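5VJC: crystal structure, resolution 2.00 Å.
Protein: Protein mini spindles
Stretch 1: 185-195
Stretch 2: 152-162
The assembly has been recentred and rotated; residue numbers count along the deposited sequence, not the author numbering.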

# COMPACT_ATOMS: atom_id res chain seq x y z
N ALA A 185 -0.79 13.08 -11.55
CA ALA A 185 -1.04 12.26 -12.73
C ALA A 185 -0.22 10.97 -12.72
O ALA A 185 -0.69 9.97 -13.21
CB ALA A 185 -0.75 13.05 -14.01
N ARG A 186 0.99 11.00 -12.17
CA ARG A 186 1.77 9.77 -12.10
C ARG A 186 1.10 8.76 -11.16
O ARG A 186 1.11 7.56 -11.43
CB ARG A 186 3.21 10.03 -11.64
CG ARG A 186 4.11 8.81 -11.88
CD ARG A 186 5.59 9.06 -11.53
NE ARG A 186 6.11 10.34 -12.01
CZ ARG A 186 6.30 11.41 -11.23
NH1 ARG A 186 6.01 11.33 -9.93
NH2 ARG A 186 6.77 12.54 -11.74
N GLN A 187 0.54 9.26 -10.04
CA GLN A 187 -0.23 8.40 -9.14
C GLN A 187 -1.39 7.75 -9.88
O GLN A 187 -1.59 6.54 -9.78
CB GLN A 187 -0.76 9.19 -7.94
CG GLN A 187 -1.45 8.34 -6.89
CD GLN A 187 -0.49 7.41 -6.16
OE1 GLN A 187 0.73 7.47 -6.36
NE2 GLN A 187 -1.03 6.55 -5.30
N ARG A 188 -2.15 8.55 -10.63
CA ARG A 188 -3.28 7.99 -11.38
C ARG A 188 -2.79 6.95 -12.40
O ARG A 188 -3.36 5.86 -12.50
CB ARG A 188 -4.08 9.09 -12.09
CG ARG A 188 -4.74 10.09 -11.12
CD ARG A 188 -5.84 10.91 -11.78
NE ARG A 188 -5.37 11.74 -12.88
CZ ARG A 188 -4.70 12.88 -12.72
NH1 ARG A 188 -4.42 13.33 -11.50
NH2 ARG A 188 -4.31 13.59 -13.79
N THR A 189 -1.71 7.26 -13.10
CA THR A 189 -1.15 6.34 -14.08
C THR A 189 -0.72 5.00 -13.47
O THR A 189 -1.05 3.94 -13.99
CB THR A 189 0.04 6.95 -14.81
OG1 THR A 189 -0.35 8.21 -15.38
CG2 THR A 189 0.55 6.02 -15.91
N GLU A 190 0.03 5.06 -12.37
CA GLU A 190 0.57 3.84 -11.77
C GLU A 190 -0.54 3.00 -11.13
O GLU A 190 -0.50 1.77 -11.18
CB GLU A 190 1.67 4.17 -10.75
CG GLU A 190 2.95 4.75 -11.38
CD GLU A 190 3.69 3.74 -12.27
OE1 GLU A 190 3.34 2.54 -12.23
OE2 GLU A 190 4.61 4.15 -13.00
N CYS A 191 -1.54 3.66 -10.55
CA CYS A 191 -2.67 2.93 -10.00
C CYS A 191 -3.45 2.25 -11.12
O CYS A 191 -3.84 1.10 -10.98
CB CYS A 191 -3.57 3.84 -9.16
SG CYS A 191 -2.87 4.24 -7.53
N LEU A 192 -3.64 2.94 -12.24
CA LEU A 192 -4.30 2.30 -13.38
C LEU A 192 -3.56 1.03 -13.87
O LEU A 192 -4.19 -0.01 -14.07
CB LEU A 192 -4.46 3.29 -14.53
CG LEU A 192 -5.58 4.31 -14.33
CD1 LEU A 192 -5.38 5.55 -15.24
CD2 LEU A 192 -6.96 3.67 -14.53
N ASP A 193 -2.24 1.12 -14.05
CA ASP A 193 -1.42 -0.04 -14.40
C ASP A 193 -1.54 -1.17 -13.35
O ASP A 193 -1.55 -2.36 -13.69
CB ASP A 193 0.07 0.35 -14.54
CG ASP A 193 0.35 1.20 -15.80
OD1 ASP A 193 -0.55 1.34 -16.65
OD2 ASP A 193 1.47 1.73 -15.92
N GLU A 194 -1.64 -0.81 -12.07
CA GLU A 194 -1.80 -1.83 -11.04
C GLU A 194 -3.18 -2.49 -11.15
O GLU A 194 -3.30 -3.71 -11.00
CB GLU A 194 -1.58 -1.22 -9.65
CG GLU A 194 -1.29 -2.29 -8.57
CD GLU A 194 0.00 -3.07 -8.83
OE1 GLU A 194 0.83 -2.64 -9.68
OE2 GLU A 194 0.21 -4.09 -8.16
N LEU A 195 -4.21 -1.70 -11.44
CA LEU A 195 -5.53 -2.27 -11.63
C LEU A 195 -5.49 -3.30 -12.77
O LEU A 195 -6.10 -4.37 -12.67
CB LEU A 195 -6.57 -1.19 -11.92
CG LEU A 195 -6.85 -0.24 -10.73
CD1 LEU A 195 -7.58 1.04 -11.15
CD2 LEU A 195 -7.61 -0.96 -9.59
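Stretch 2, residues 152-162: VRNGVRRVLRQ

Stretch 2 packs beside stretch 1 as a second helix held at a distance, and the contact is chiefly electrostatic: two glutamates of stretch 1 reach across to a row of arginines on stretch 2. Residues 152-162 are helical throughout, within a helix that begins earlier in the chain and continues beyond the stretch. The i to i+4 backbone hydrogen bonds run regularly from Val 156 N to Val 152 O (2.9 Å) as far as Arg 161 N to Arg 157 O (2.9 Å). At the last residue the pattern tightens: the bond from Gln 162 N to Arg 158 O is weak at 3.2 Å, whereas Gln 162 N lies 2.9 Å from Val 159 O in an i to i+3 hydrogen bond.

The two helices run in broadly the same direction, with a signed crossing angle of -36°. Their axes come no closer than 12.5 Å, a separation that leaves room for long side chains between the backbones, and the surface buried is a modest 341 Å², both sides summed. The register advances by one helical turn on each side: Arg 153 CA lies 8.6 Å from Glu 190 CA, and Arg 157 CA lies 8.2 Å from Glu 194 CA.

Glu 190 stands between two arginines. Its CA-to-CB bond points toward stretch 2, as do those of Arg 153 and Arg 157. The stronger link is to Arg 157, whose NH1 donates a hydrogen bond to Glu 190 OE1 at 2.7 Å, part of a salt bridge; the oxygen lies at the edge of the guanidinium, near its plane, where an N-H can point at it. The salt bridge to Arg 153 is long, with 3.7 Å between Glu 190 OE2 and Arg 153 NE. Here the oxygen lies well out of the guanidinium plane, so the attraction is one of charge without a hydrogen bond.

One turn further on, Glu 194 makes a two-pronged salt bridge with Arg 161. Arg 161 NE donates to Glu 194 OE2 at 3.1 Å and Arg 161 NH2 to Glu 194 OE1 at 3.0 Å, so the carboxylate meets the guanidinium edge with both oxygens. Both side chains leave their backbones sideways, yet their ends come nearer to the facing helix, which brings the charged groups together. Glu 194 OE1 also touches Arg 157 CD at 3.2 Å, but at 4.4 Å from Arg 157 NH1 it is beyond salt-bridge range.

Apolar packing is slight. Leu 160, buried and pointing toward stretch 1, places CD2 3.6 Å from Glu 194 OE2, so that even this leucine meets a carboxylate. At the other end of the contact, Arg 186 CD approaches Arg 153 NH1 at 4.0 Å, and the like charges come close, with Arg 186 NE 4.6 Å from Arg 153 NH1. Val 152, Val 156 and Val 159 are buried but out of reach of stretch 1.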

# COMPACT_ATOMS: atom_id res chain seq x y z
N VAL A 152 11.73 3.52 -5.81
CA VAL A 152 10.59 3.60 -4.88
C VAL A 152 9.35 2.94 -5.47
O VAL A 152 8.71 2.10 -4.82
CB VAL A 152 10.26 5.05 -4.50
CG1 VAL A 152 9.03 5.10 -3.60
CG2 VAL A 152 11.45 5.70 -3.79
N ARG A 153 9.00 3.30 -6.71
CA ARG A 153 7.84 2.71 -7.37
C ARG A 153 7.97 1.19 -7.46
O ARG A 153 7.02 0.45 -7.17
CB ARG A 153 7.64 3.31 -8.77
CG ARG A 153 7.43 4.81 -8.79
CD ARG A 153 6.84 5.25 -10.14
NE ARG A 153 7.73 4.90 -11.24
CZ ARG A 153 8.71 5.68 -11.67
NH1 ARG A 153 8.92 6.86 -11.11
NH2 ARG A 153 9.49 5.28 -12.69
N ASN A 154 9.16 0.71 -7.84
CA ASN A 154 9.35 -0.74 -7.91
C ASN A 154 9.21 -1.43 -6.54
O ASN A 154 8.72 -2.56 -6.44
CB ASN A 154 10.71 -1.08 -8.53
CG ASN A 154 10.69 -0.98 -10.05
OD1 ASN A 154 9.62 -0.99 -10.66
ND2 ASN A 154 11.87 -0.87 -10.66
N GLY A 155 9.67 -0.75 -5.50
CA GLY A 155 9.66 -1.32 -4.16
C GLY A 155 8.23 -1.41 -3.66
O GLY A 155 7.81 -2.42 -3.11
N VAL A 156 7.48 -0.33 -3.85
CA VAL A 156 6.06 -0.28 -3.50
C VAL A 156 5.29 -1.41 -4.19
O VAL A 156 4.52 -2.13 -3.55
CB VAL A 156 5.45 1.07 -3.88
CG1 VAL A 156 3.93 1.08 -3.70
CG2 VAL A 156 6.12 2.20 -3.07
N ARG A 157 5.50 -1.56 -5.49
CA ARG A 157 4.83 -2.61 -6.24
C ARG A 157 5.19 -4.01 -5.69
O ARG A 157 4.33 -4.88 -5.56
CB ARG A 157 5.20 -2.48 -7.74
CG ARG A 157 4.36 -3.30 -8.74
CD ARG A 157 4.04 -2.43 -10.01
NE ARG A 157 5.19 -1.64 -10.40
CZ ARG A 157 5.12 -0.38 -10.84
NH1 ARG A 157 3.94 0.21 -10.98
NH2 ARG A 157 6.24 0.27 -11.15
N ARG A 158 6.46 -4.23 -5.36
CA ARG A 158 6.91 -5.54 -4.88
C ARG A 158 6.24 -5.89 -3.54
O ARG A 158 5.72 -7.01 -3.34
CB ARG A 158 8.44 -5.54 -4.76
CG ARG A 158 9.03 -6.79 -4.14
CD ARG A 158 9.27 -7.92 -5.14
NE ARG A 158 10.11 -8.98 -4.58
CZ ARG A 158 9.65 -10.03 -3.89
NH1 ARG A 158 8.35 -10.18 -3.68
NH2 ARG A 158 10.50 -10.94 -3.42
N VAL A 159 6.24 -4.92 -2.63
CA VAL A 159 5.56 -5.07 -1.34
C VAL A 159 4.06 -5.23 -1.54
O VAL A 159 3.45 -6.11 -0.96
CB VAL A 159 5.84 -3.84 -0.42
CG1 VAL A 159 4.99 -3.89 0.89
CG2 VAL A 159 7.33 -3.73 -0.11
N LEU A 160 3.45 -4.38 -2.37
CA LEU A 160 2.01 -4.49 -2.58
C LEU A 160 1.63 -5.89 -3.09
O LEU A 160 0.60 -6.47 -2.69
CB LEU A 160 1.53 -3.42 -3.56
CG LEU A 160 0.00 -3.27 -3.67
CD1 LEU A 160 -0.61 -2.58 -2.44
CD2 LEU A 160 -0.40 -2.54 -4.93
N ARG A 161 2.50 -6.46 -3.92
CA ARG A 161 2.16 -7.76 -4.50
C ARG A 161 2.46 -8.92 -3.57
O ARG A 161 2.07 -10.05 -3.84
CB ARG A 161 2.87 -7.92 -5.84
CG ARG A 161 2.23 -6.99 -6.87
CD ARG A 161 2.97 -7.00 -8.20
NE ARG A 161 2.42 -5.98 -9.08
CZ ARG A 161 2.75 -5.84 -10.36
NH1 ARG A 161 3.61 -6.69 -10.92
NH2 ARG A 161 2.20 -4.87 -11.09
N GLN A 162 3.10 -8.61 -2.44
CA GLN A 162 3.16 -9.53 -1.32
C GLN A 162 1.95 -9.36 -0.39
O GLN A 162 1.44 -10.34 0.12
CB GLN A 162 4.43 -9.32 -0.51
CG GLN A 162 5.70 -9.67 -1.25
CD GLN A 162 6.88 -9.32 -0.41
OE1 GLN A 162 7.08 -8.14 -0.06
NE2 GLN A 162 7.65 -10.33 -0.02